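Long-range contacts in 39 kDa initiator binding protein (Trichomonas vaginalis, PDB 1Q87), which probably binds the initiator (Inr) element of core promoters to help begin transcription, the chain described here being its C-domain: residues I24-P29 with K168-P173; F44-K49 with D57-K62; D144-W149 with L160-G165. One frame throughout, in Å; residues are numbered along the deposited sequence.

Interaction 1 (I24-P29 with K168-P173); sequences IGNSTP and KIWNKP
Asn26 and Trp170 make the main packing contact here, their side chains crossing at about a right angle. CB of Asn26 lies over one face of the indole, 3.6 Å from the centroid of the five-membered ring and 17° off its normal, a clear CH-pi contact. Its nearest ring atom is Trp170 CG, 3.4 Å from Asn26 CB. Trp170 NE1 hydrogen-bonds to Glu154, which probably helps hold the ring in this orientation.

A second apolar touch joins two buried residues. Ile24 and Pro173 meet tip to tip, with Ile24 CD1 4.1 Å from Pro173 CG, and both also pack on Phe35 of helix 29-47.

The polar links are lighter. Lys172 bends at chi2 and chi3 (-76° and -75°), which turn CD and CE; NZ at the end lies 3.2 Å from the Asn26 carbonyl O, a weak hydrogen bond. NZ also makes a long, weak ion pair with Glu31. Inside the loop, Ser27 OG donates to Gly25 O at 2.6 Å from above the carbonyl plane, and Asn156 donates to that same oxygen. Asn156 also bonds Asn171 O, so it ties the loop to the end of strand 165-171.

The contact thus sets the loop leading into helix 29-47, N-capped by Thr28, against the sheet. With one weak bond crossing directly, the join relies on the indole face, the Ile-Pro touch and the shared Asn156.

Interaction 2 (F44-K49 with D57-K62); sequences FRLTQK and DFLIEK
Leu46 leans against Lys62 where the last turn of helix 29-47 meets helix 56-67, the two side chains sliding past each other in opposite directions. Leu46 CB sits 4.2 Å from Lys62 CB at the closest pass of the two backbones. The first torsion (chi1 -71°) turns CG anti to the carbonyl carbon, beside the backbone N, and there the chain forks. CD2 is the busier branch: it lies 3.4 Å from the Lys62 carbonyl O and 3.5 Å from Lys62 CB, close against the backbone of the second helix. CD1 goes the other way, extending the chain (chi2 -172°) to meet Leu59 CD1 at 4.2 Å, methyl against methyl. Ala63 and Tyr66, further along helix 56-67, also touch this leucine.

The setting is a helix-strand-helix connection. Helix 29-47 stops at Gln48, whose positive phi breaks the helical run, the short strand 53-55 follows, and helix 56-67 brings its residues 58-62 against the end of the first helix. Val54 of that strand packs on both Thr47 and Leu59, tying strand and helices together. Thr47 CG2 faces Leu59 CD1 at 4.4 Å, while its hydroxyl bonds back to the Trp43 carbonyl.

On the backbone side, the Leu46 carbonyl O points among side chains of the second helix, 3.6 Å from Phe58 CE1 and 3.5 Å from Lys62 CG. That same methylene lies 4.0 Å above one face of the Phe58 ring, toward its rim, while Thr47 CA approaches the ring at its edge. Beyond CG the lysine leads away from the first helix, and its NZ makes a long salt bridge with Glu61 OE2.

Interaction 3 (D144-W149 with L160-G165); sequences DSISGW and LKTPTG
Lys161 N donates to Ser147 O at 2.7 Å, with an angle of 174° at the hydrogen. The bond joins strands 147-151 and 157-162, an antiparallel beta hairpin that supplies the first two strands of the domain's five-stranded sheet; Gly148 also makes backbone hydrogen bonds to Trp128 and Thr130. The return bond, Ser147 N to Lys161 O, is weak at 3.4 Å. Ser147 O also has Leu160 CA beside it at 3.6 Å, in a CA-H...O contact.

At the far end of strand 157-162 the chain reverses through a type I turn from Thr162 to Gly165. Gly165 O is gripped twice by Thr162, by its backbone N and by OG1. The hydroxyl is 3.0 Å from that oxygen, in the carbonyl plane and on a lone pair, so the side chain reinforces the backbone closure that leads into strand 165-171.

Next along the hairpin, Gly148 and Leu160 form a non-hydrogen-bonded pair with CA atoms only 4.4 Å apart. Leu160 CD2 rests 3.8 Å from Gly148 CA, and the same side chain touches Trp128. Ile146 CG2 stands 4.4 Å from Thr162 CG2, and Ile202 touches the same isoleucine.

On the face that carries Ser147 and Lys161, the lysine's CG is anti to its backbone N (chi1 -169°), and the chain beyond leads away from the partner strand. Its CB stays behind at the edge of the Trp149 ring, near the ring plane and 4.3 Å from CZ3.

In the fold
Interactions 1 and 3 work on the same five-stranded sheet. Interaction 3 joins strand 147-151 to strand 157-162, and interaction 1 brings the loop before helix 29-47 onto the end of the neighbouring strand 165-171; their centres are about 21 Å apart. Interaction 2 lies about 35 Å from interaction 3 between centres, across the middle of the chain. The chemistry follows place: interaction 3, partly exposed, depends on backbone bonding; interaction 2, mostly buried, on aliphatic packing between helices; interaction 1, nearest the chain's centre, mixes an aromatic face with a weak lysine bond. Helix 29-47 has interaction 1 at its start and interaction 2 at its end.

Interaction 1 (I24-P29 with K168-P173)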
loop_
_atom_site.group_PDB
_atom_site.type_symbol
_atom_site.label_atom_id
_atom_site.label_comp_id
_atom_site.label_asym_id
_atom_site.label_seq_id
_atom_site.Cartn_x
_atom_site.Cartn_y
_atom_site.Cartn_z
ATOM N N ILE A 24 3.061 8.793 8.073
ATOM C CA ILE A 24 2.953 7.356 8.163
ATOM C C ILE A 24 2.949 6.976 9.632
ATOM O O ILE A 24 3.523 7.684 10.460
ATOM C CB ILE A 24 4.099 6.664 7.424
ATOM C CG1 ILE A 24 5.435 7.223 7.887
ATOM C CG2 ILE A 24 3.913 6.869 5.922
ATOM C CD1 ILE A 24 6.617 6.265 7.628
ATOM N N GLY A 25 2.277 5.870 9.944
ATOM C CA GLY A 25 2.187 5.398 11.312
ATOM C C GLY A 25 3.009 4.141 11.538
ATOM O O GLY A 25 3.649 3.629 10.618
ATOM N N ASN A 26 2.963 3.648 12.772
ATOM C CA ASN A 26 3.695 2.474 13.211
ATOM C C ASN A 26 5.129 2.628 12.778
ATOM O O ASN A 26 5.808 1.632 12.475
ATOM C CB ASN A 26 3.096 1.191 12.617
ATOM C CG ASN A 26 3.187 -0.008 13.593
ATOM O OD1 ASN A 26 2.623 -1.081 13.354
ATOM N ND2 ASN A 26 3.882 0.195 14.697
ATOM N N SER A 27 5.590 3.882 12.815
ATOM C CA SER A 27 6.940 4.235 12.373
ATOM C C SER A 27 7.668 5.093 13.378
ATOM O O SER A 27 7.065 6.008 13.936
ATOM C CB SER A 27 6.870 5.044 11.058
ATOM O OG SER A 27 6.118 4.362 10.079
ATOM N N THR A 28 8.962 4.842 13.576
ATOM C CA THR A 28 9.737 5.668 14.499
ATOM C C THR A 28 9.980 7.023 13.854
ATOM O O THR A 28 9.848 7.182 12.638
ATOM C CB THR A 28 11.123 5.087 14.837
ATOM O OG1 THR A 28 11.904 4.983 13.644
ATOM C CG2 THR A 28 11.001 3.721 15.505
ATOM N N PRO A 29 10.320 8.025 14.671
ATOM C CA PRO A 29 10.597 9.396 14.221
ATOM C C PRO A 29 11.607 9.392 13.093
ATOM O O PRO A 29 11.391 10.003 12.053
ATOM C CB PRO A 29 11.143 10.064 15.475
ATOM C CG PRO A 29 10.339 9.406 16.556
ATOM C CD PRO A 29 10.346 7.936 16.140
ATOM N N LYS A 168 -6.250 -3.296 11.918
ATOM C CA LYS A 168 -5.270 -2.456 11.266
ATOM C C LYS A 168 -3.925 -3.137 11.012
ATOM O O LYS A 168 -3.435 -3.869 11.860
ATOM C CB LYS A 168 -5.053 -1.188 12.073
ATOM C CG LYS A 168 -6.217 -0.191 11.936
ATOM C CD LYS A 168 -5.935 1.095 12.691
ATOM C CE LYS A 168 -7.175 1.980 12.777
ATOM N NZ LYS A 168 -6.932 3.150 13.665
ATOM N N ILE A 169 -3.329 -2.910 9.840
ATOM C CA ILE A 169 -2.028 -3.515 9.530
ATOM C C ILE A 169 -1.195 -2.530 8.700
ATOM O O ILE A 169 -1.683 -1.956 7.724
ATOM C CB ILE A 169 -2.234 -4.862 8.815
ATOM C CG1 ILE A 169 -0.891 -5.488 8.516
ATOM C CG2 ILE A 169 -3.167 -4.705 7.654
ATOM C CD1 ILE A 169 -0.073 -5.775 9.783
ATOM N N TRP A 170 0.057 -2.332 9.099
ATOM C CA TRP A 170 0.914 -1.334 8.450
ATOM C C TRP A 170 1.990 -1.761 7.473
ATOM O O TRP A 170 2.841 -2.631 7.784
ATOM C CB TRP A 170 1.603 -0.467 9.520
ATOM C CG TRP A 170 0.647 0.400 10.335
ATOM C CD1 TRP A 170 0.444 1.733 10.192
ATOM C CD2 TRP A 170 -0.221 -0.028 11.407
ATOM N NE1 TRP A 170 -0.492 2.166 11.099
ATOM C CE2 TRP A 170 -0.915 1.108 11.857
ATOM C CE3 TRP A 170 -0.473 -1.260 12.027
ATOM C CZ2 TRP A 170 -1.840 1.059 12.911
ATOM C CZ3 TRP A 170 -1.384 -1.310 13.065
ATOM C CH2 TRP A 170 -2.060 -0.159 13.496
ATOM N N ASN A 171 1.973 -1.130 6.294
ATOM C CA ASN A 171 2.998 -1.408 5.329
ATOM C C ASN A 171 4.166 -0.615 5.848
ATOM O O ASN A 171 3.973 0.508 6.304
ATOM C CB ASN A 171 2.646 -0.891 3.945
ATOM C CG ASN A 171 3.831 -1.003 2.980
ATOM O OD1 ASN A 171 4.363 -2.097 2.775
ATOM N ND2 ASN A 171 4.248 0.121 2.394
ATOM N N LYS A 172 5.359 -1.217 5.844
ATOM C CA LYS A 172 6.574 -0.517 6.261
ATOM C C LYS A 172 7.180 0.002 4.928
ATOM O O LYS A 172 7.824 -0.744 4.193
ATOM C CB LYS A 172 7.532 -1.489 6.932
ATOM C CG LYS A 172 6.921 -2.266 8.083
ATOM C CD LYS A 172 6.786 -1.390 9.319
ATOM C CE LYS A 172 8.143 -1.159 9.998
ATOM N NZ LYS A 172 8.060 -0.142 11.101
ATOM N N PRO A 173 6.994 1.291 4.614
ATOM C CA PRO A 173 7.507 1.883 3.368
ATOM C C PRO A 173 9.010 1.863 3.101
ATOM O O PRO A 173 9.414 2.170 2.006
ATOM C CB PRO A 173 6.941 3.321 3.365
ATOM C CG PRO A 173 6.160 3.447 4.651
ATOM C CD PRO A 173 6.605 2.329 5.568
#

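Interaction 2 (F44-K49 with D57-K62)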
loop_
_atom_site.group_PDB
_atom_site.type_symbol
_atom_site.label_atom_id
_atom_site.label_comp_id
_atom_site.label_asym_id
_atom_site.label_seq_id
_atom_site.Cartn_x
_atom_site.Cartn_y
_atom_site.Cartn_z
ATOM N N PHE A 44 11.045 15.185 -6.682
ATOM C CA PHE A 44 11.940 16.081 -7.357
ATOM C C PHE A 44 12.471 15.460 -8.635
ATOM O O PHE A 44 12.475 16.115 -9.652
ATOM C CB PHE A 44 13.095 16.490 -6.438
ATOM C CG PHE A 44 14.025 17.514 -7.055
ATOM C CD1 PHE A 44 13.530 18.735 -7.515
ATOM C CD2 PHE A 44 15.390 17.258 -7.175
ATOM C CE1 PHE A 44 14.376 19.677 -8.079
ATOM C CE2 PHE A 44 16.242 18.190 -7.734
ATOM C CZ PHE A 44 15.736 19.408 -8.190
ATOM N N ARG A 45 12.906 14.202 -8.585
ATOM C CA ARG A 45 13.388 13.521 -9.780
ATOM C C ARG A 45 12.268 13.354 -10.806
ATOM O O ARG A 45 12.524 13.276 -11.998
ATOM C CB ARG A 45 13.935 12.141 -9.422
ATOM C CG ARG A 45 15.020 12.174 -8.358
ATOM C CD ARG A 45 15.144 10.830 -7.646
ATOM N NE ARG A 45 15.409 9.774 -8.602
ATOM C CZ ARG A 45 16.537 9.680 -9.288
ATOM N NH1 ARG A 45 17.497 10.579 -9.102
ATOM N NH2 ARG A 45 16.699 8.703 -10.168
ATOM N N LEU A 46 11.022 13.309 -10.353
ATOM C CA LEU A 46 9.914 13.129 -11.280
ATOM C C LEU A 46 9.344 14.429 -11.868
ATOM O O LEU A 46 8.806 14.444 -12.972
ATOM C CB LEU A 46 8.778 12.352 -10.586
ATOM C CG LEU A 46 8.867 10.855 -10.234
ATOM C CD1 LEU A 46 7.507 10.312 -9.742
ATOM C CD2 LEU A 46 9.240 10.094 -11.475
ATOM N N THR A 47 9.472 15.510 -11.123
ATOM C CA THR A 47 8.906 16.802 -11.493
ATOM C C THR A 47 9.938 17.963 -11.582
ATOM O O THR A 47 9.591 19.053 -12.004
ATOM C CB THR A 47 7.825 17.233 -10.427
ATOM O OG1 THR A 47 8.491 17.539 -9.184
ATOM C CG2 THR A 47 6.783 16.109 -10.162
ATOM N N GLN A 48 11.186 17.723 -11.178
ATOM C CA GLN A 48 12.238 18.757 -11.165
ATOM C C GLN A 48 11.668 19.965 -10.463
ATOM O O GLN A 48 11.970 21.109 -10.820
ATOM C CB GLN A 48 12.660 19.173 -12.581
ATOM C CG GLN A 48 13.379 18.100 -13.395
ATOM C CD GLN A 48 12.406 17.113 -13.981
ATOM O OE1 GLN A 48 11.555 17.479 -14.792
ATOM N NE2 GLN A 48 12.510 15.859 -13.566
ATOM N N LYS A 49 10.860 19.708 -9.446
ATOM C CA LYS A 49 10.182 20.777 -8.713
ATOM C C LYS A 49 10.096 20.340 -7.266
ATOM O O LYS A 49 9.633 19.243 -7.022
ATOM C CB LYS A 49 8.784 20.931 -9.329
ATOM C CG LYS A 49 7.970 22.088 -8.849
ATOM C CD LYS A 49 6.966 22.511 -9.922
ATOM C CE LYS A 49 6.061 21.386 -10.359
ATOM N NZ LYS A 49 5.087 21.842 -11.409
ATOM N N ASP A 57 -1.782 13.195 -15.538
ATOM C CA ASP A 57 -1.138 12.307 -16.490
ATOM C C ASP A 57 0.376 12.370 -16.497
ATOM O O ASP A 57 1.037 11.349 -16.654
ATOM C CB ASP A 57 -1.674 12.574 -17.889
ATOM C CG ASP A 57 -3.044 11.960 -18.104
ATOM O OD1 ASP A 57 -3.675 12.287 -19.133
ATOM O OD2 ASP A 57 -3.488 11.152 -17.244
ATOM N N PHE A 58 0.925 13.566 -16.331
ATOM C CA PHE A 58 2.360 13.732 -16.309
ATOM C C PHE A 58 3.030 12.995 -15.130
ATOM O O PHE A 58 4.093 12.381 -15.305
ATOM C CB PHE A 58 2.672 15.224 -16.277
ATOM C CG PHE A 58 4.130 15.543 -16.149
ATOM C CD1 PHE A 58 4.723 15.683 -14.897
ATOM C CD2 PHE A 58 4.905 15.725 -17.271
ATOM C CE1 PHE A 58 6.073 16.007 -14.764
ATOM C CE2 PHE A 58 6.243 16.042 -17.144
ATOM C CZ PHE A 58 6.828 16.187 -15.885
ATOM N N LEU A 59 2.401 13.050 -13.950
ATOM C CA LEU A 59 2.938 12.408 -12.761
ATOM C C LEU A 59 2.918 10.901 -12.891
ATOM O O LEU A 59 3.904 10.221 -12.611
ATOM C CB LEU A 59 2.140 12.780 -11.518
ATOM C CG LEU A 59 2.696 12.036 -10.309
ATOM C CD1 LEU A 59 4.016 12.663 -9.981
ATOM C CD2 LEU A 59 1.786 12.090 -9.108
ATOM N N ILE A 60 1.773 10.391 -13.305
ATOM C CA ILE A 60 1.585 8.978 -13.466
ATOM C C ILE A 60 2.559 8.428 -14.514
ATOM O O ILE A 60 3.135 7.365 -14.349
ATOM C CB ILE A 60 0.120 8.717 -13.863
ATOM C CG1 ILE A 60 -0.780 9.093 -12.684
ATOM C CG2 ILE A 60 -0.097 7.265 -14.294
ATOM C CD1 ILE A 60 -2.234 8.693 -12.860
ATOM N N GLU A 61 2.769 9.181 -15.581
ATOM C CA GLU A 61 3.658 8.762 -16.658
ATOM C C GLU A 61 5.100 8.699 -16.147
ATOM O O GLU A 61 5.770 7.699 -16.348
ATOM C CB GLU A 61 3.519 9.740 -17.835
ATOM C CG GLU A 61 3.569 9.115 -19.206
ATOM C CD GLU A 61 4.756 9.596 -20.026
ATOM O OE1 GLU A 61 4.843 9.207 -21.217
ATOM O OE2 GLU A 61 5.599 10.353 -19.485
ATOM N N LYS A 62 5.578 9.754 -15.484
ATOM C CA LYS A 62 6.945 9.734 -14.945
ATOM C C LYS A 62 7.089 8.648 -13.895
ATOM O O LYS A 62 8.086 7.915 -13.880
ATOM C CB LYS A 62 7.339 11.063 -14.305
ATOM C CG LYS A 62 7.370 12.253 -15.283
ATOM C CD LYS A 62 8.159 11.894 -16.518
ATOM C CE LYS A 62 8.114 12.978 -17.576
ATOM N NZ LYS A 62 8.811 12.516 -18.811
#

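Interaction 3 (D144-W149 with L160-G165)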
loop_
_atom_site.group_PDB
_atom_site.type_symbol
_atom_site.label_atom_id
_atom_site.label_comp_id
_atom_site.label_asym_id
_atom_site.label_seq_id
_atom_site.Cartn_x
_atom_site.Cartn_y
_atom_site.Cartn_z
ATOM N N ASP A 144 -23.831 -9.205 6.082
ATOM C CA ASP A 144 -22.932 -8.072 5.867
ATOM C C ASP A 144 -21.815 -8.409 4.867
ATOM O O ASP A 144 -21.988 -9.291 4.016
ATOM C CB ASP A 144 -22.348 -7.618 7.211
ATOM C CG ASP A 144 -23.415 -7.056 8.150
ATOM O OD1 ASP A 144 -24.418 -7.766 8.397
ATOM O OD2 ASP A 144 -23.252 -5.910 8.637
ATOM N N SER A 145 -20.682 -7.709 4.950
ATOM C CA SER A 145 -19.580 -7.969 4.023
ATOM C C SER A 145 -18.267 -7.282 4.427
ATOM O O SER A 145 -18.248 -6.403 5.291
ATOM C CB SER A 145 -19.985 -7.533 2.605
ATOM O OG SER A 145 -19.117 -8.079 1.623
ATOM N N ILE A 146 -17.177 -7.692 3.780
ATOM C CA ILE A 146 -15.844 -7.166 4.050
ATOM C C ILE A 146 -15.518 -5.900 3.252
ATOM O O ILE A 146 -16.044 -5.671 2.159
ATOM C CB ILE A 146 -14.784 -8.209 3.710
ATOM C CG1 ILE A 146 -15.276 -9.603 4.082
ATOM C CG2 ILE A 146 -13.527 -7.930 4.477
ATOM C CD1 ILE A 146 -14.612 -10.721 3.257
ATOM N N SER A 147 -14.617 -5.089 3.800
ATOM C CA SER A 147 -14.191 -3.838 3.168
ATOM C C SER A 147 -12.851 -3.348 3.735
ATOM O O SER A 147 -12.628 -3.386 4.950
ATOM C CB SER A 147 -15.254 -2.769 3.387
ATOM O OG SER A 147 -14.792 -1.504 2.976
ATOM N N GLY A 148 -11.962 -2.888 2.855
ATOM C CA GLY A 148 -10.675 -2.390 3.309
ATOM C C GLY A 148 -10.191 -1.200 2.503
ATOM O O GLY A 148 -10.486 -1.110 1.307
ATOM N N TRP A 149 -9.464 -0.286 3.152
ATOM C CA TRP A 149 -8.925 0.891 2.477
ATOM C C TRP A 149 -7.757 1.394 3.288
ATOM O O TRP A 149 -7.557 0.960 4.416
ATOM C CB TRP A 149 -9.985 1.990 2.343
ATOM C CG TRP A 149 -10.448 2.555 3.665
ATOM C CD1 TRP A 149 -10.022 3.711 4.277
ATOM C CD2 TRP A 149 -11.347 1.925 4.582
ATOM N NE1 TRP A 149 -10.600 3.829 5.521
ATOM C CE2 TRP A 149 -11.415 2.748 5.730
ATOM C CE3 TRP A 149 -12.105 0.740 4.539
ATOM C CZ2 TRP A 149 -12.218 2.417 6.842
ATOM C CZ3 TRP A 149 -12.904 0.410 5.641
ATOM C CH2 TRP A 149 -12.953 1.249 6.777
ATOM N N LEU A 160 -9.256 -2.541 7.882
ATOM C CA LEU A 160 -10.123 -3.672 7.465
ATOM C C LEU A 160 -11.377 -3.832 8.308
ATOM O O LEU A 160 -11.291 -4.067 9.529
ATOM C CB LEU A 160 -9.368 -4.986 7.555
ATOM C CG LEU A 160 -8.582 -5.323 6.305
ATOM C CD1 LEU A 160 -7.734 -6.577 6.529
ATOM C CD2 LEU A 160 -9.590 -5.506 5.170
ATOM N N LYS A 161 -12.527 -3.747 7.647
ATOM C CA LYS A 161 -13.828 -3.861 8.310
ATOM C C LYS A 161 -14.443 -5.243 8.151
ATOM O O LYS A 161 -15.118 -5.508 7.166
ATOM C CB LYS A 161 -14.793 -2.805 7.764
ATOM C CG LYS A 161 -16.079 -2.674 8.557
ATOM C CD LYS A 161 -16.341 -1.221 8.906
ATOM C CE LYS A 161 -17.541 -1.065 9.825
ATOM N NZ LYS A 161 -17.541 0.261 10.514
ATOM N N THR A 162 -14.209 -6.110 9.136
ATOM C CA THR A 162 -14.713 -7.482 9.120
ATOM C C THR A 162 -15.814 -7.704 10.161
ATOM O O THR A 162 -16.128 -6.804 10.954
ATOM C CB THR A 162 -13.579 -8.492 9.417
ATOM O OG1 THR A 162 -13.320 -8.539 10.828
ATOM C CG2 THR A 162 -12.309 -8.080 8.699
ATOM N N PRO A 163 -16.426 -8.910 10.161
ATOM C CA PRO A 163 -17.491 -9.248 11.116
ATOM C C PRO A 163 -17.079 -8.914 12.550
ATOM O O PRO A 163 -17.763 -8.162 13.259
ATOM C CB PRO A 163 -17.664 -10.743 10.898
ATOM C CG PRO A 163 -17.491 -10.856 9.412
ATOM C CD PRO A 163 -16.274 -9.988 9.161
ATOM N N THR A 164 -15.940 -9.474 12.951
ATOM C CA THR A 164 -15.381 -9.272 14.284
ATOM C C THR A 164 -14.916 -7.827 14.524
ATOM O O THR A 164 -14.265 -7.528 15.539
ATOM C CB THR A 164 -14.185 -10.192 14.500
ATOM O OG1 THR A 164 -12.992 -9.522 14.073
ATOM C CG2 THR A 164 -14.356 -11.469 13.684
ATOM N N GLY A 165 -15.234 -6.942 13.582
ATOM C CA GLY A 165 -14.850 -5.550 13.725
ATOM C C GLY A 165 -13.672 -5.086 12.879
ATOM O O GLY A 165 -13.254 -5.762 11.943
#